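Local coordinates for Alpha/beta hydrolase fold protein (Nakamurella multipartita, PDB 4Y7D), which probably acts as a hydrolase of the alpha/beta hydrolase fold, although its substrate and biological role are not established, at residues S112-A117 / D231-D236; S129-S134 / T248-V253; V133-H138 / P255-F260. All coordinates share one frame; numbering follows the deposited sequence. Where two conformers were deposited one is given.

How the contacts relate
Following the chain, helix 110-119 carries 112-117, and the end of strand 124-130 and the loop after it hold the overlapping segments 129-134 and 133-138, which share Val133 and Ser134. A long, largely helical excursion follows. Contact 1 then closes the first loop at 231-236, contact 2 the next at 248-253 and contact 3 the last at 255-260. Contact 1 crosses both others, whereas contacts 2 and 3 start from one common stretch. Contact 1 ties the helix after strand 101-106 to the loop before strand 242-247; contacts 2 and 3 tie the exit of strand 124-130 to the loop and helix after strand 242-247. Tyr114 of contact 1 also packs on Val133 and Ser134.

Contact 1 (S112-A117 / D231-D236); sequences SSYRLA and DSLELD
In Tyr114 and Arg115, which meet 231-236, chi1 (-72° and -70°) sets CG beside the backbone N; bends at chi2 and chi3 then place CD and NE of the arginine, with CD against Leu233 CD2 and NH1 beyond them meeting Leu233 O. In this alpha/beta hydrolase fold they join helix 110-119, which follows strand 101-106, to the loop entering strand 242-247. Leu235 covers one face of the Tyr114 ring: its CD2 is 3.7 Å from the ring centroid in a CH-pi contact, while Leu235 CD1 lies 3.7 Å from Tyr114 CG. The phenol OH reaches Ser129 OG by a hydrogen bond. Arg115 NH1 donates twice, to Leu233 O at 2.9 Å, in the guanidinium plane but above the carbonyl plane, and to the anti lone pair of Glu234 OE1, also at 2.9 Å, as a salt bridge. Asp83 OD1 forms a salt bridge with Arg115 NH2, and Arg237 is a second partner of Glu234 OE1. An alanine in place of Arg115 would probably leave Leu233 O without its NH1 donor, Glu234 and Asp83 without this cationic partner, and a gap beside Leu233 CD2. Within the loop Ser232 forms an ST turn, its OG accepting from Glu234 N at 3.1 Å.

Contact 2 (S129-S134 / T248-V253); sequences SVAAVS and TADSDV
Val253 rests with its branched end against the carbonyl of Ala131. Its CB and CG1 each lie 3.4 Å from Ala131 O, and CG2 of Val253 is scarcely farther from the same oxygen, which is therefore faced by all three carbons of the side chain. With CG1 anti to its backbone N (chi1 173°), Val253 also brings this methyl to 3.9 Å from the carbonyl carbon of Ala132. The other methyl turns to Val133: Val253 CG2 and Val133 CG2 approach to 4.1 Å, the two side chains crossing at about a right angle. Beside the valine, Ala131 CB points toward 248-253 and meets Asp250 OD2 at 3.3 Å, a close apolar-to-polar approach.

The contact joins the C-terminal exits of two neighbouring parallel strands, 124-130 and 242-247, in the central sheet of the alpha/beta hydrolase fold. In this family the loop after the latter strand commonly carries the acid of the catalytic triad. The place of Asp250 is consistent with that role, since its OD2 is hydrogen-bonded to ND1 of His278, whose side chain also touches Ala131 and Val253.

One shell further out, the other carboxylate oxygen fixes the loop. Asp250 OD1 accepts from Asp252 N at 2.8 Å, nearly in line with the C-O bond, in an Asx turn. Val253 N also donates to Asp250 OD1, at 3.0 Å, approaching from above the carboxylate plane. These two bonds oppose rotation of the carboxylate and set the backbone from which Val253 projects. On the facing side, backbone hydrogen bonds link Ala131 to Val245, and Val130 to Cys105 and Ser107.

Contact 3 (V133-H138 / P255-F260); sequences VSHRYH and PEFSRF
The imidazole of His135 has the ring of Phe257 over one face and, at its edge, Phe260 CD2 and the carboxylate of Glu256. Glu256 OE1 in turn stands above the centre of one face of the Phe257 ring. Phe257 CE1 stands 3.2 Å from His135 CE1, displaced toward the imidazole rim, in an offset stack with centroids 4.2 Å apart and planes at 28°. Toward Phe260 the geometry changes to edge-to-face: the histidine edge, led by CD2 at 3.8 Å from Phe260 CD2, points at the face of the phenyl ring of Phe260, and the planes stand at 84°. This aromatic cluster packs the loop leaving strand 124-130 on helix 255-264 of the alpha/beta hydrolase fold, near the start of the long, mainly helical insertion that precedes strand 242-247.

The His135 side chain is gripped by hydrogen bonds at both nitrogens. NE2 donates to the syn lone pair of Glu256 OE1 at 2.7 Å, a nearly straight bond (160°) lying close to the imidazole plane. ND1 donates to Arg136 O at 2.9 Å, tilted out of that plane. With both nitrogens acting as donors, the ring is probably doubly protonated, an imidazolium, a state the neighbouring carboxylate would be expected to favour. Glu256 reaches it through a bend at chi2, its carboxylate turned well away from the imidazole plane.

The edge of the Phe257 ring is bordered by Arg136 O and Ser134 OG. Val133, whose CG1 adds a looser apolar touch to Phe257, also packs on Pro111 of helix 110-119. Ser134 points toward the helix as well, and its hydroxyl OG donates to the backbone carbonyl Phe257 O at 2.7 Å.

Contact 1 (S112-A117 / D231-D236)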
loop_
_atom_site.group_PDB
_atom_site.type_symbol
_atom_site.label_atom_id
_atom_site.label_comp_id
_atom_site.label_asym_id
_atom_site.label_seq_id
_atom_site.Cartn_x
_atom_site.Cartn_y
_atom_site.Cartn_z
ATOM N N SER A 112 3.200 -8.831 4.589
ATOM C CA SER A 112 2.135 -9.382 5.409
ATOM C C SER A 112 0.979 -9.880 4.499
ATOM O O SER A 112 0.335 -10.879 4.817
ATOM C CB SER A 112 1.626 -8.340 6.384
ATOM O OG SER A 112 1.111 -7.151 5.786
ATOM N N SER A 113 0.769 -9.221 3.389
ATOM C CA SER A 113 -0.322 -9.637 2.460
ATOM C C SER A 113 0.070 -10.947 1.764
ATOM O O SER A 113 -0.776 -11.882 1.633
ATOM C CB SER A 113 -0.601 -8.549 1.454
ATOM O OG SER A 113 -1.021 -7.337 2.079
ATOM N N TYR A 114 1.318 -11.024 1.262
ATOM C CA TYR A 114 1.808 -12.257 0.701
ATOM C C TYR A 114 1.746 -13.396 1.721
ATOM O O TYR A 114 1.326 -14.526 1.357
ATOM C CB TYR A 114 3.199 -12.139 0.143
ATOM C CG TYR A 114 3.314 -11.344 -1.134
ATOM C CD1 TYR A 114 2.499 -11.629 -2.258
ATOM C CD2 TYR A 114 4.199 -10.288 -1.231
ATOM C CE1 TYR A 114 2.643 -10.947 -3.434
ATOM C CE2 TYR A 114 4.364 -9.578 -2.424
ATOM C CZ TYR A 114 3.568 -9.887 -3.519
ATOM O OH TYR A 114 3.709 -9.207 -4.693
ATOM N N ARG A 115 2.131 -13.148 2.963
ATOM C CA ARG A 115 2.015 -14.206 3.973
ATOM C C ARG A 115 0.561 -14.689 4.208
ATOM O O ARG A 115 0.315 -15.882 4.471
ATOM C CB ARG A 115 2.660 -13.806 5.301
ATOM C CG ARG A 115 4.191 -13.725 5.288
ATOM C CD ARG A 115 4.859 -14.985 4.733
ATOM N NE ARG A 115 4.638 -16.110 5.637
ATOM C CZ ARG A 115 4.760 -17.382 5.312
ATOM N NH1 ARG A 115 4.977 -17.765 4.046
ATOM N NH2 ARG A 115 4.571 -18.290 6.267
ATOM N N LEU A 116 -0.376 -13.759 4.179
ATOM C CA LEU A 116 -1.781 -14.106 4.338
ATOM C C LEU A 116 -2.205 -15.013 3.177
ATOM O O LEU A 116 -2.803 -16.074 3.374
ATOM C CB LEU A 116 -2.636 -12.841 4.360
ATOM C CG LEU A 116 -4.141 -13.080 4.573
ATOM C CD1 LEU A 116 -4.430 -13.689 5.954
ATOM C CD2 LEU A 116 -4.932 -11.814 4.392
ATOM N N ALA A 117 -1.865 -14.616 1.946
ATOM C CA ALA A 117 -2.224 -15.438 0.795
ATOM C C ALA A 117 -1.525 -16.809 0.794
ATOM O O ALA A 117 -2.120 -17.804 0.369
ATOM C CB ALA A 117 -1.975 -14.688 -0.534
ATOM N N ASP A 231 13.488 -14.068 5.102
ATOM C CA ASP A 231 14.171 -15.263 4.580
ATOM C C ASP A 231 13.511 -15.606 3.240
ATOM O O ASP A 231 14.055 -15.341 2.172
ATOM C CB ASP A 231 14.053 -16.392 5.658
ATOM C CG ASP A 231 14.785 -16.023 6.975
ATOM O OD1 ASP A 231 15.906 -15.501 6.869
ATOM O OD2 ASP A 231 14.235 -16.193 8.110
ATOM N N SER A 232 12.281 -16.114 3.300
ATOM C CA SER A 232 11.412 -16.213 2.142
ATOM C C SER A 232 10.001 -15.965 2.598
ATOM O O SER A 232 9.595 -16.464 3.625
ATOM C CB SER A 232 11.456 -17.595 1.473
ATOM O OG SER A 232 10.597 -17.643 0.324
ATOM N N LEU A 233 9.209 -15.292 1.781
ATOM C CA LEU A 233 7.766 -15.158 2.022
ATOM C C LEU A 233 6.935 -16.317 1.413
ATOM O O LEU A 233 5.717 -16.401 1.642
ATOM C CB LEU A 233 7.272 -13.824 1.481
ATOM C CG LEU A 233 7.926 -12.568 2.048
ATOM C CD1 LEU A 233 7.436 -11.343 1.243
ATOM C CD2 LEU A 233 7.628 -12.439 3.502
ATOM N N GLU A 234 7.573 -17.183 0.631
ATOM C CA GLU A 234 6.944 -18.371 0.067
ATOM C C GLU A 234 5.782 -18.039 -0.855
ATOM O O GLU A 234 4.691 -18.651 -0.775
ATOM C CB GLU A 234 6.480 -19.305 1.170
ATOM C CG GLU A 234 7.541 -19.623 2.239
ATOM C CD GLU A 234 7.015 -20.663 3.230
ATOM O OE1 GLU A 234 5.968 -20.467 3.871
ATOM O OE2 GLU A 234 7.668 -21.713 3.306
ATOM N N LEU A 235 6.008 -17.078 -1.750
ATOM C CA LEU A 235 4.964 -16.707 -2.691
ATOM C C LEU A 235 4.554 -17.862 -3.587
ATOM O O LEU A 235 3.446 -17.884 -4.115
ATOM C CB LEU A 235 5.440 -15.537 -3.537
ATOM C CG LEU A 235 5.164 -14.139 -2.983
ATOM C CD1 LEU A 235 5.886 -13.873 -1.695
ATOM C CD2 LEU A 235 5.576 -13.108 -4.019
ATOM N N ASP A 236 5.391 -18.850 -3.777
ATOM C CA ASP A 236 5.043 -19.980 -4.637
ATOM C C ASP A 236 3.897 -20.804 -4.078
ATOM O O ASP A 236 3.297 -21.585 -4.802
ATOM C CB ASP A 236 6.273 -20.857 -4.864
ATOM C CG ASP A 236 6.917 -21.308 -3.565
ATOM O OD1 ASP A 236 7.531 -20.496 -2.856
ATOM O OD2 ASP A 236 6.790 -22.499 -3.240
#

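Contact 2 (S129-S134 / T248-V253)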
loop_
_atom_site.group_PDB
_atom_site.type_symbol
_atom_site.label_atom_id
_atom_site.label_comp_id
_atom_site.label_asym_id
_atom_site.label_seq_id
_atom_site.Cartn_x
_atom_site.Cartn_y
_atom_site.Cartn_z
ATOM N N SER A 129 -1.464 -6.795 -6.019
ATOM C CA SER A 129 -0.220 -6.452 -5.355
ATOM C C SER A 129 0.515 -5.398 -6.169
ATOM O O SER A 129 1.086 -5.670 -7.243
ATOM C CB SER A 129 0.598 -7.678 -5.161
ATOM O OG SER A 129 1.787 -7.364 -4.515
ATOM N N VAL A 130 0.526 -4.184 -5.635
ATOM C CA VAL A 130 1.037 -3.007 -6.365
ATOM C C VAL A 130 2.430 -2.697 -5.826
ATOM O O VAL A 130 2.577 -2.422 -4.630
ATOM C CB VAL A 130 0.111 -1.822 -6.141
ATOM C CG1 VAL A 130 0.542 -0.602 -6.961
ATOM C CG2 VAL A 130 -1.322 -2.235 -6.530
ATOM N N ALA A 131 3.428 -2.728 -6.716
ATOM C CA ALA A 131 4.816 -2.367 -6.378
ATOM C C ALA A 131 5.155 -2.790 -4.958
ATOM O O ALA A 131 5.565 -1.970 -4.123
ATOM C CB ALA A 131 5.035 -0.880 -6.581
ATOM N N ALA A 132 5.011 -4.086 -4.689
ATOM C CA ALA A 132 5.033 -4.608 -3.326
ATOM C C ALA A 132 6.336 -5.304 -3.010
ATOM O O ALA A 132 6.883 -6.071 -3.822
ATOM C CB ALA A 132 3.865 -5.553 -3.092
ATOM N N VAL A 133 6.801 -5.098 -1.784
ATOM C CA VAL A 133 7.954 -5.803 -1.315
ATOM C C VAL A 133 7.653 -7.314 -1.204
ATOM O O VAL A 133 6.816 -7.732 -0.421
ATOM C CB VAL A 133 8.455 -5.236 0.023
ATOM C CG1 VAL A 133 9.599 -6.065 0.586
ATOM C CG2 VAL A 133 8.912 -3.786 -0.122
ATOM N N SER A 134 8.423 -8.097 -1.941
ATOM C CA SER A 134 8.154 -9.535 -2.153
ATOM C C SER A 134 9.307 -10.419 -1.687
ATOM O O SER A 134 9.207 -11.675 -1.746
ATOM C CB SER A 134 7.846 -9.794 -3.627
ATOM O OG SER A 134 8.949 -9.388 -4.443
ATOM N N THR A 248 7.429 1.168 -14.478
ATOM C CA THR A 248 8.789 0.833 -14.899
ATOM C C THR A 248 9.860 1.791 -14.376
ATOM O O THR A 248 11.044 1.434 -14.374
ATOM C CB THR A 248 8.932 0.747 -16.431
ATOM O OG1 THR A 248 8.853 2.055 -17.032
ATOM C CG2 THR A 248 7.945 -0.224 -16.999
ATOM N N ALA A 249 9.446 2.976 -13.949
ATOM C CA ALA A 249 10.362 3.985 -13.429
ATOM C C ALA A 249 10.330 4.074 -11.893
ATOM O O ALA A 249 10.880 5.020 -11.350
ATOM C CB ALA A 249 10.027 5.317 -14.008
ATOM N N ASP A 250 9.807 3.060 -11.221
ATOM C CA ASP A 250 9.642 3.086 -9.762
ATOM C C ASP A 250 11.038 3.093 -9.141
ATOM O O ASP A 250 11.827 2.164 -9.388
ATOM C CB ASP A 250 8.888 1.839 -9.324
ATOM C CG ASP A 250 8.357 1.905 -7.930
ATOM O OD1 ASP A 250 8.964 2.525 -7.021
ATOM O OD2 ASP A 250 7.292 1.290 -7.735
ATOM N N SER A 251 11.315 4.099 -8.309
ATOM C CA SER A 251 12.601 4.186 -7.629
ATOM C C SER A 251 12.489 3.797 -6.150
ATOM O O SER A 251 13.476 3.891 -5.419
ATOM C CB SER A 251 13.116 5.620 -7.721
ATOM O OG SER A 251 12.227 6.500 -7.040
ATOM N N ASP A 252 11.308 3.409 -5.722
ATOM C CA ASP A 252 11.046 3.121 -4.316
ATOM C C ASP A 252 11.071 1.592 -4.097
ATOM O O ASP A 252 11.893 1.065 -3.322
ATOM C CB ASP A 252 9.671 3.719 -3.983
ATOM C CG ASP A 252 9.407 3.821 -2.483
ATOM O OD1 ASP A 252 9.854 2.904 -1.776
ATOM O OD2 ASP A 252 8.730 4.795 -2.037
ATOM N N VAL A 253 10.208 0.869 -4.816
ATOM C CA VAL A 253 10.257 -0.596 -4.833
ATOM C C VAL A 253 10.617 -1.014 -6.247
ATOM O O VAL A 253 9.820 -0.811 -7.205
ATOM C CB VAL A 253 8.917 -1.210 -4.381
ATOM C CG1 VAL A 253 8.895 -2.731 -4.556
ATOM C CG2 VAL A 253 8.661 -0.835 -2.931
#

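Contact 3 (V133-H138 / P255-F260)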
loop_
_atom_site.group_PDB
_atom_site.type_symbol
_atom_site.label_atom_id
_atom_site.label_comp_id
_atom_site.label_asym_id
_atom_site.label_seq_id
_atom_site.Cartn_x
_atom_site.Cartn_y
_atom_site.Cartn_z
ATOM N N VAL A 133 6.801 -5.098 -1.784
ATOM C CA VAL A 133 7.954 -5.803 -1.315
ATOM C C VAL A 133 7.653 -7.314 -1.204
ATOM O O VAL A 133 6.816 -7.732 -0.421
ATOM C CB VAL A 133 8.455 -5.236 0.023
ATOM C CG1 VAL A 133 9.599 -6.065 0.586
ATOM C CG2 VAL A 133 8.912 -3.786 -0.122
ATOM N N SER A 134 8.423 -8.097 -1.941
ATOM C CA SER A 134 8.154 -9.535 -2.153
ATOM C C SER A 134 9.307 -10.419 -1.687
ATOM O O SER A 134 9.207 -11.675 -1.746
ATOM C CB SER A 134 7.846 -9.794 -3.627
ATOM O OG SER A 134 8.949 -9.388 -4.443
ATOM N N HIS A 135 10.391 -9.792 -1.205
ATOM C CA HIS A 135 11.518 -10.521 -0.675
ATOM C C HIS A 135 12.333 -9.554 0.157
ATOM O O HIS A 135 11.896 -8.440 0.382
ATOM C CB HIS A 135 12.351 -11.243 -1.761
ATOM C CG HIS A 135 13.027 -10.343 -2.773
ATOM N ND1 HIS A 135 14.052 -9.478 -2.449
ATOM C CD2 HIS A 135 12.854 -10.228 -4.118
ATOM C CE1 HIS A 135 14.472 -8.863 -3.552
ATOM N NE2 HIS A 135 13.739 -9.286 -4.569
ATOM N N ARG A 136 13.436 -10.009 0.751
ATOM C CA ARG A 136 14.233 -9.161 1.608
ATOM C C ARG A 136 14.497 -7.797 0.949
ATOM O O ARG A 136 14.837 -7.713 -0.233
ATOM C CB ARG A 136 15.563 -9.806 1.973
ATOM C CG ARG A 136 16.366 -9.026 3.006
ATOM C CD ARG A 136 17.584 -9.820 3.499
ATOM N NE ARG A 136 17.173 -10.962 4.322
ATOM C CZ ARG A 136 18.028 -11.632 5.125
ATOM N NH1 ARG A 136 19.306 -11.307 5.191
ATOM N NH2 ARG A 136 17.597 -12.640 5.886
ATOM N N TYR A 137 14.397 -6.751 1.759
ATOM C CA TYR A 137 14.524 -5.381 1.281
ATOM C C TYR A 137 15.274 -4.565 2.282
ATOM O O TYR A 137 15.017 -4.670 3.488
ATOM C CB TYR A 137 13.169 -4.739 1.040
ATOM C CG TYR A 137 13.211 -3.215 0.992
ATOM C CD1 TYR A 137 13.388 -2.537 -0.212
ATOM C CD2 TYR A 137 13.077 -2.463 2.150
ATOM C CE1 TYR A 137 13.438 -1.137 -0.264
ATOM C CE2 TYR A 137 13.127 -1.069 2.121
ATOM C CZ TYR A 137 13.287 -0.411 0.914
ATOM O OH TYR A 137 13.337 0.961 0.916
ATOM N N HIS A 138 16.222 -3.761 1.788
ATOM C CA HIS A 138 17.010 -2.839 2.642
ATOM C C HIS A 138 16.734 -1.368 2.304
ATOM O O HIS A 138 16.822 -0.945 1.152
ATOM C CB HIS A 138 18.462 -3.130 2.457
ATOM C CG HIS A 138 18.851 -4.456 3.001
ATOM N ND1 HIS A 138 18.962 -4.689 4.350
ATOM C CD2 HIS A 138 19.091 -5.633 2.385
ATOM C CE1 HIS A 138 19.322 -5.945 4.535
ATOM N NE2 HIS A 138 19.377 -6.544 3.357
ATOM N N PRO A 255 11.151 -2.539 -9.819
ATOM C CA PRO A 255 10.326 -3.460 -10.633
ATOM C C PRO A 255 10.681 -4.957 -10.494
ATOM O O PRO A 255 9.797 -5.838 -10.684
ATOM C CB PRO A 255 10.509 -2.935 -12.049
ATOM C CG PRO A 255 10.668 -1.445 -11.838
ATOM C CD PRO A 255 11.547 -1.342 -10.580
ATOM N N GLU A 256 11.940 -5.270 -10.162
ATOM C CA GLU A 256 12.356 -6.665 -9.983
ATOM C C GLU A 256 11.539 -7.354 -8.905
ATOM O O GLU A 256 11.321 -8.597 -8.966
ATOM C CB GLU A 256 13.874 -6.769 -9.599
ATOM C CG GLU A 256 14.390 -8.192 -9.298
ATOM C CD GLU A 256 14.269 -8.726 -7.801
ATOM O OE1 GLU A 256 13.964 -7.927 -6.849
ATOM O OE2 GLU A 256 14.512 -9.982 -7.595
ATOM N N PHE A 257 11.076 -6.602 -7.897
ATOM C CA PHE A 257 10.249 -7.232 -6.870
ATOM C C PHE A 257 8.954 -7.782 -7.488
ATOM O O PHE A 257 8.469 -8.885 -7.087
ATOM C CB PHE A 257 9.879 -6.280 -5.749
ATOM C CG PHE A 257 11.011 -6.002 -4.773
ATOM C CD1 PHE A 257 11.253 -6.854 -3.741
ATOM C CD2 PHE A 257 11.806 -4.875 -4.896
ATOM C CE1 PHE A 257 12.287 -6.625 -2.851
ATOM C CE2 PHE A 257 12.868 -4.636 -4.008
ATOM C CZ PHE A 257 13.089 -5.514 -2.975
ATOM N N SER A 258 8.399 -7.010 -8.400
ATOM C CA SER A 258 7.162 -7.468 -9.058
ATOM C C SER A 258 7.366 -8.611 -10.078
ATOM O O SER A 258 6.491 -9.485 -10.215
ATOM C CB SER A 258 6.484 -6.298 -9.724
ATOM O OG SER A 258 5.970 -5.336 -8.785
ATOM N N ARG A 259 8.459 -8.579 -10.834
ATOM C CA ARG A 259 8.774 -9.668 -11.768
ATOM C C ARG A 259 9.006 -10.947 -10.998
ATOM O O ARG A 259 8.543 -11.988 -11.398
ATOM C CB ARG A 259 10.007 -9.347 -12.644
ATOM C CG ARG A 259 9.671 -8.528 -13.867
ATOM C CD ARG A 259 10.822 -8.497 -14.901
ATOM N NE ARG A 259 11.884 -7.671 -14.315
ATOM C CZ ARG A 259 11.934 -6.322 -14.330
ATOM N NH1 ARG A 259 11.014 -5.590 -14.989
ATOM N NH2 ARG A 259 12.935 -5.711 -13.676
ATOM N N PHE A 260 9.710 -10.856 -9.860
ATOM C CA PHE A 260 9.919 -11.991 -8.998
ATOM C C PHE A 260 8.582 -12.539 -8.516
ATOM O O PHE A 260 8.382 -13.741 -8.529
ATOM C CB PHE A 260 10.787 -11.610 -7.775
ATOM C CG PHE A 260 10.915 -12.683 -6.740
ATOM C CD1 PHE A 260 11.725 -13.769 -6.959
ATOM C CD2 PHE A 260 10.281 -12.582 -5.524
ATOM C CE1 PHE A 260 11.844 -14.746 -6.005
ATOM C CE2 PHE A 260 10.410 -13.557 -4.555
ATOM C CZ PHE A 260 11.222 -14.637 -4.806
#